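Local coordinates for 4-hydroxybutyrate CoA-transferase (Porphyromonas gingivalis, PDB 3EH7), which probably transfers coenzyme A between carboxylic acids, with 4-hydroxybutyrate and acetate as likely partners, at residues 239-243 with 338-344. Numbering follows the deposited sequence. Where two conformers were deposited one is given.
Sequences IHTEM and TGGQVDY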
ATOM      1  N   ILE A 239      -0.506 -22.457  -6.850  1.00 19.64           N
ATOM      2  CA  ILE A 239      -1.331 -21.758  -5.873  1.00 19.32           C
ATOM      3  C   ILE A 239      -0.507 -21.108  -4.735  1.00 19.37           C
ATOM      4  O   ILE A 239       0.254 -21.773  -4.025  1.00 19.31           O
ATOM      5  CB  ILE A 239      -2.373 -22.714  -5.252  1.00 19.89           C
ATOM      6  CG1 ILE A 239      -3.413 -23.143  -6.301  1.00 19.72           C
ATOM      7  CG2 ILE A 239      -3.042 -22.079  -4.026  1.00 17.24           C
ATOM      8  CD1 ILE A 239      -4.314 -22.013  -6.773  1.00 19.76           C
ATOM      9  N   HIS A 240      -0.677 -19.794  -4.595  1.00 18.88           N
ATOM     10  CA  HIS A 240      -0.238 -19.060  -3.419  1.00 18.55           C
ATOM     11  C   HIS A 240      -1.312 -18.024  -3.157  1.00 18.76           C
ATOM     12  O   HIS A 240      -1.409 -16.976  -3.829  1.00 17.98           O
ATOM     13  CB  HIS A 240       1.154 -18.439  -3.555  1.00 18.10           C
ATOM     14  CG  HIS A 240       1.609 -17.743  -2.302  1.00 18.48           C
ATOM     15  ND1 HIS A 240       2.684 -18.171  -1.550  1.00 19.42           N
ATOM     16  CD2 HIS A 240       1.104 -16.672  -1.648  1.00 21.19           C
ATOM     17  CE1 HIS A 240       2.829 -17.382  -0.503  1.00 18.40           C
ATOM     18  NE2 HIS A 240       1.881 -16.464  -0.537  1.00 19.72           N
ATOM     19  N   THR A 241      -2.156 -18.381  -2.204  1.00 18.48           N
ATOM     20  CA  THR A 241      -3.459 -17.793  -2.077  1.00 18.85           C
ATOM     21  C   THR A 241      -3.817 -17.552  -0.612  1.00 19.74           C
ATOM     22  O   THR A 241      -3.239 -18.132   0.299  1.00 19.14           O
ATOM     23  CB  THR A 241      -4.490 -18.704  -2.742  1.00 19.10           C
ATOM     24  OG1 THR A 241      -5.730 -17.992  -2.908  1.00 16.71           O
ATOM     25  CG2 THR A 241      -4.686 -20.042  -1.914  1.00 16.66           C
ATOM     26  N   GLU A 242      -4.756 -16.659  -0.379  1.00 20.44           N
ATOM     27  CA  GLU A 242      -5.226 -16.486   0.977  1.00 20.54           C
ATOM     28  C   GLU A 242      -6.007 -17.744   1.383  1.00 20.64           C
ATOM     29  O   GLU A 242      -5.823 -18.312   2.476  1.00 19.94           O
ATOM     30  CB  GLU A 242      -6.092 -15.243   1.113  1.00 20.10           C
ATOM     31  CG  GLU A 242      -6.338 -14.873   2.585  1.00 21.67           C
ATOM     32  CD  GLU A 242      -7.126 -13.589   2.726  1.00 24.41           C
ATOM     33  OE1 GLU A 242      -6.566 -12.543   2.343  1.00 25.78           O
ATOM     34  OE2 GLU A 242      -8.290 -13.634   3.196  1.00 25.85           O
HETATM   35  N   MSE A 243      -6.890 -18.173   0.495  1.00 21.18           N
HETATM   36  CA  MSE A 243      -7.635 -19.402   0.715  1.00 20.90           C
HETATM   37  C   MSE A 243      -7.939 -20.063  -0.613  1.00 20.16           C
HETATM   38  O   MSE A 243      -7.876 -19.438  -1.638  1.00 18.79           O
HETATM   39  CB  MSE A 243      -8.922 -19.119   1.509  1.00 19.75           C
HETATM   40  CG  MSE A 243      -9.909 -18.228   0.798  1.00 22.54           C
HETATM   41 SE   MSE A 243     -11.198 -19.139  -0.345  0.80 24.95          SE
HETATM   42  CE  MSE A 243     -12.226 -20.127   0.993  1.00 24.63           C
ATOM     43  N   THR A 338     -11.762 -10.426   5.547  1.00 35.84           N
ATOM     44  CA  THR A 338     -10.404 -10.233   6.068  1.00 33.93           C
ATOM     45  C   THR A 338      -9.750  -8.937   5.542  1.00 33.43           C
ATOM     46  O   THR A 338      -8.738  -8.495   6.082  1.00 33.88           O
ATOM     47  CB  THR A 338      -9.502 -11.359   5.584  1.00 33.80           C
ATOM     48  OG1 THR A 338      -9.402 -11.283   4.148  1.00 28.94           O
ATOM     49  CG2 THR A 338     -10.056 -12.737   6.025  1.00 32.86           C
ATOM     50  N   GLY A 339     -10.282  -8.382   4.452  1.00 31.35           N
ATOM     51  CA  GLY A 339      -9.620  -7.286   3.767  1.00 30.53           C
ATOM     52  C   GLY A 339      -8.258  -7.657   3.204  1.00 28.95           C
ATOM     53  O   GLY A 339      -7.450  -6.775   2.906  1.00 29.71           O
ATOM     54  N   GLY A 340      -7.996  -8.953   3.054  1.00 26.76           N
ATOM     55  CA  GLY A 340      -6.719  -9.442   2.578  1.00 25.15           C
ATOM     56  C   GLY A 340      -6.402  -9.125   1.124  1.00 24.29           C
ATOM     57  O   GLY A 340      -5.267  -9.289   0.686  1.00 22.72           O
ATOM     58  N   GLN A 341      -7.382  -8.649   0.356  1.00 23.46           N
ATOM     59  CA  GLN A 341      -7.181  -8.495  -1.087  0.50 23.59           C
ATOM     60  C   GLN A 341      -6.074  -7.494  -1.435  1.00 23.11           C
ATOM     61  O   GLN A 341      -5.256  -7.753  -2.320  1.00 22.52           O
ATOM     62  CB  GLN A 341      -8.496  -8.206  -1.834  0.50 23.74           C
ATOM     63  CG  GLN A 341      -9.204  -6.924  -1.508  0.50 24.98           C
ATOM     64  CD  GLN A 341     -10.561  -6.816  -2.204  0.50 24.67           C
ATOM     65  OE1 GLN A 341     -11.440  -7.641  -1.985  0.50 25.34           O
ATOM     66  NE2 GLN A 341     -10.730  -5.792  -3.028  0.50 22.76           N
ATOM     67  N   VAL A 342      -6.014  -6.374  -0.714  1.00 22.08           N
ATOM     68  CA  VAL A 342      -4.975  -5.382  -0.987  1.00 20.62           C
ATOM     69  C   VAL A 342      -3.585  -5.963  -0.774  1.00 20.60           C
ATOM     70  O   VAL A 342      -2.646  -5.567  -1.456  1.00 20.41           O
ATOM     71  CB  VAL A 342      -5.159  -4.109  -0.143  1.00 21.10           C
ATOM     72  CG1 VAL A 342      -5.121  -4.440   1.355  1.00 19.50           C
ATOM     73  CG2 VAL A 342      -4.099  -3.017  -0.515  1.00 21.05           C
ATOM     74  N   ASP A 343      -3.434  -6.921   0.144  1.00 19.75           N
ATOM     75  CA  ASP A 343      -2.135  -7.559   0.351  1.00 19.92           C
ATOM     76  C   ASP A 343      -1.669  -8.178  -0.957  1.00 19.87           C
ATOM     77  O   ASP A 343      -0.489  -8.103  -1.324  1.00 19.54           O
ATOM     78  CB  ASP A 343      -2.178  -8.666   1.433  1.00 19.87           C
ATOM     79  CG  ASP A 343      -2.633  -8.175   2.817  1.00 22.79           C
ATOM     80  OD1 ASP A 343      -2.732  -6.928   3.021  1.00 23.84           O
ATOM     81  OD2 ASP A 343      -2.889  -9.048   3.739  1.00 20.46           O
ATOM     82  N   TYR A 344      -2.609  -8.799  -1.670  1.00 20.04           N
ATOM     83  CA  TYR A 344      -2.318  -9.471  -2.924  1.00 20.21           C
ATOM     84  C   TYR A 344      -2.169  -8.488  -4.093  1.00 20.29           C
ATOM     85  O   TYR A 344      -1.401  -8.738  -4.991  1.00 20.47           O
ATOM     86  CB  TYR A 344      -3.362 -10.575  -3.218  1.00 19.70           C
ATOM     87  CG  TYR A 344      -3.101 -11.776  -2.349  1.00 20.53           C
ATOM     88  CD1 TYR A 344      -2.182 -12.769  -2.732  1.00 15.67           C
ATOM     89  CD2 TYR A 344      -3.688 -11.878  -1.109  1.00 20.80           C
ATOM     90  CE1 TYR A 344      -1.898 -13.834  -1.904  1.00 17.10           C
ATOM     91  CE2 TYR A 344      -3.385 -12.940  -0.263  1.00 21.16           C
ATOM     92  CZ  TYR A 344      -2.492 -13.900  -0.665  1.00 20.14           C
ATOM     93  OH  TYR A 344      -2.206 -14.919   0.195  1.00 21.90           O
TER
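At the end of strand 238-240, inside the largely parallel sheet of the C-terminal half of this acetyl-CoA hydrolase/transferase fold, the chain runs on into a loop that faces the turn leading into helix 341-350. The backbones stay well apart, with CA atoms 8.4 Å apart at Thr241 and Tyr344 and 7.4 Å at Glu242 and Gly340, so side chains bridge the gap. Tyr344 reaches back from the helix and lays its ring beside the strand end: its CE1 lies 3.7 Å from His240 O and 4.1 Å from His240 CD2, while CE2 packs 3.8 Å from Glu242 CB. Its hydroxyl is hydrogen-bonded to Asn299, which also binds Glu242 OE1 and Asp343. The extended Glu242 side chain passes close over Gly340, where OE1 comes within 3.1 Å of the CA and a CB would clash. Beyond it, Thr338 OG1 closes an ST turn by accepting from Gly340 N at 2.9 Å, and its hydroxyl donates a hydrogen bond to Glu242 OE2 at 2.8 Å.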